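Local coordinates for 65 kDa virulence protein (PDB 2GWM), which probably transfers ADP-ribose from NAD+ to an arginine of host actin and so blocks actin polymerization, this chain being its ADP-ribosyltransferase domain, at residues A[125-130]-A[195-200]. Residues are numbered along the deposited sequence; the frame is centred on the assembly and turned at random.
Sequences NIYLEK and NMRVLN
Arg197 and Tyr127 are paired neighbours on parallel strands, and their flat groups lie almost parallel: the guanidinium and ring planes differ by 7°. Tyr127 CB covers one guanidinium face, 3.4 Å from Arg197 NH1, while Arg197 NH2 reaches the ring obliquely, 3.9 Å from Tyr127 CD2. CG of Arg197 is anti to its backbone N (chi1 -176°), and the chain bends at chi3. Beside this face, which Asn125 and Asn195 share, the loop residue Glu129 brings OE2 to Arg197 NH1 at the guanidinium edge (2.9 Å), a salt bridge whose hydrogen bond is weak. On the apolar side of Ile126 and Met196, Val198 CG2 touches Leu128 CD2 (3.5 Å) and Ile126 CG2 (3.7 Å); the side chain of Ile126 lies about 5 Å from that of Arg81, a predicted active-site residue. The hydrogen bonds Met196 N to Asn125 O, Tyr127 N to Met196 O and Val198 N to Tyr127 O, all with N-H...O angles above 160°, show the parallel pairing of neighbouring interior strands 122-127 and 192-198 in the ADP-ribosyltransferase core sheet. Past Val198 the chains part, and a water links Glu129 N (2.7 Å) to Val198 O (2.8 Å). Glu160 holds Arg197 at NE and Arg77 balances Glu129 at OE1, an alternation of charges that probably fixes the guanidinium nearly parallel to the Tyr127 ring.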
# COMPACT_ATOMS: atom_id res chain seq x y z
N ASN A 125 -11.70 -0.85 -4.91
CA ASN A 125 -12.67 -0.44 -3.96
C ASN A 125 -12.60 -1.50 -2.88
O ASN A 125 -12.98 -2.59 -3.08
CB ASN A 125 -14.07 -0.47 -4.65
CG ASN A 125 -15.19 -0.06 -3.75
OD1 ASN A 125 -15.11 0.95 -3.03
ND2 ASN A 125 -16.31 -0.84 -3.81
N ILE A 126 -11.96 -1.14 -1.77
CA ILE A 126 -11.54 -2.08 -0.73
C ILE A 126 -12.35 -1.95 0.53
O ILE A 126 -12.20 -0.98 1.28
CB ILE A 126 -10.04 -1.87 -0.40
CG1 ILE A 126 -9.17 -1.97 -1.63
CG2 ILE A 126 -9.59 -2.91 0.62
CD1 ILE A 126 -7.73 -1.62 -1.38
N TYR A 127 -13.23 -2.92 0.77
CA TYR A 127 -14.05 -2.92 1.95
C TYR A 127 -13.28 -3.42 3.15
O TYR A 127 -12.51 -4.36 3.06
CB TYR A 127 -15.29 -3.77 1.74
CG TYR A 127 -16.21 -3.14 0.69
CD1 TYR A 127 -16.89 -1.96 0.98
CD2 TYR A 127 -16.32 -3.66 -0.60
CE1 TYR A 127 -17.75 -1.39 0.07
CE2 TYR A 127 -17.14 -3.08 -1.54
CZ TYR A 127 -17.85 -1.92 -1.22
OH TYR A 127 -18.68 -1.36 -2.19
N LEU A 128 -13.58 -2.84 4.29
CA LEU A 128 -12.90 -3.15 5.54
C LEU A 128 -13.88 -3.56 6.57
O LEU A 128 -14.95 -3.01 6.62
CB LEU A 128 -12.18 -1.90 6.07
CG LEU A 128 -11.18 -1.30 5.09
CD1 LEU A 128 -10.57 -0.05 5.74
CD2 LEU A 128 -10.07 -2.27 4.64
N GLU A 129 -13.53 -4.56 7.37
CA GLU A 129 -14.33 -4.92 8.54
C GLU A 129 -13.70 -4.38 9.80
O GLU A 129 -12.52 -4.06 9.82
CB GLU A 129 -14.45 -6.45 8.65
CG GLU A 129 -15.23 -7.11 7.57
CD GLU A 129 -16.58 -6.49 7.37
OE1 GLU A 129 -17.32 -6.39 8.40
OE2 GLU A 129 -16.91 -6.10 6.21
N LYS A 130 -14.49 -4.26 10.86
CA LYS A 130 -14.05 -3.60 12.09
C LYS A 130 -12.86 -4.33 12.64
O LYS A 130 -12.84 -5.53 12.59
CB LYS A 130 -15.15 -3.61 13.13
CG LYS A 130 -16.26 -2.65 12.90
CD LYS A 130 -17.29 -2.90 14.01
CE LYS A 130 -18.69 -2.38 13.74
NZ LYS A 130 -19.61 -2.73 14.85
N ASN A 195 -13.67 -4.79 -6.80
CA ASN A 195 -14.26 -4.73 -5.46
C ASN A 195 -13.62 -5.85 -4.64
O ASN A 195 -13.73 -7.02 -4.99
CB ASN A 195 -15.78 -4.89 -5.54
CG ASN A 195 -16.43 -3.82 -6.35
OD1 ASN A 195 -17.10 -4.10 -7.40
ND2 ASN A 195 -16.31 -2.61 -5.86
N MET A 196 -12.99 -5.45 -3.56
CA MET A 196 -12.18 -6.33 -2.71
C MET A 196 -12.60 -6.18 -1.28
O MET A 196 -13.21 -5.19 -0.90
CB MET A 196 -10.69 -5.90 -2.71
CG MET A 196 -10.09 -5.83 -4.00
SD MET A 196 -8.37 -5.51 -3.80
CE MET A 196 -7.77 -6.46 -5.10
N ARG A 197 -12.17 -7.13 -0.43
CA ARG A 197 -12.43 -7.05 0.99
C ARG A 197 -11.21 -7.50 1.76
O ARG A 197 -10.65 -8.56 1.45
CB ARG A 197 -13.62 -7.94 1.37
CG ARG A 197 -14.03 -7.83 2.81
CD ARG A 197 -15.37 -8.54 3.10
NE ARG A 197 -16.38 -8.13 2.18
CZ ARG A 197 -17.10 -7.02 2.26
NH1 ARG A 197 -17.03 -6.23 3.31
NH2 ARG A 197 -17.85 -6.71 1.22
N VAL A 198 -10.78 -6.70 2.73
CA VAL A 198 -9.68 -7.15 3.62
C VAL A 198 -10.22 -8.21 4.57
O VAL A 198 -11.27 -8.01 5.17
CB VAL A 198 -9.05 -5.96 4.36
CG1 VAL A 198 -8.05 -6.47 5.42
CG2 VAL A 198 -8.33 -5.05 3.40
N LEU A 199 -9.55 -9.37 4.67
CA LEU A 199 -9.86 -10.39 5.65
C LEU A 199 -9.02 -10.23 6.89
O LEU A 199 -7.82 -10.41 6.81
CB LEU A 199 -9.66 -11.81 5.05
CG LEU A 199 -10.38 -12.07 3.73
CD1 LEU A 199 -10.02 -13.41 3.07
CD2 LEU A 199 -11.88 -12.03 3.97
N ASN A 200 -9.63 -9.83 8.00
CA ASN A 200 -8.93 -9.67 9.30
C ASN A 200 -8.57 -10.99 9.93
O ASN A 200 -9.30 -11.94 9.73
CB ASN A 200 -9.82 -8.95 10.29
CG ASN A 200 -10.15 -7.55 9.87
OD1 ASN A 200 -11.12 -6.97 10.43
ND2 ASN A 200 -9.40 -6.98 8.91
OXT ASN A 200 -7.59 -11.10 10.72
O HOH W 1 -11.20 -5.96 7.01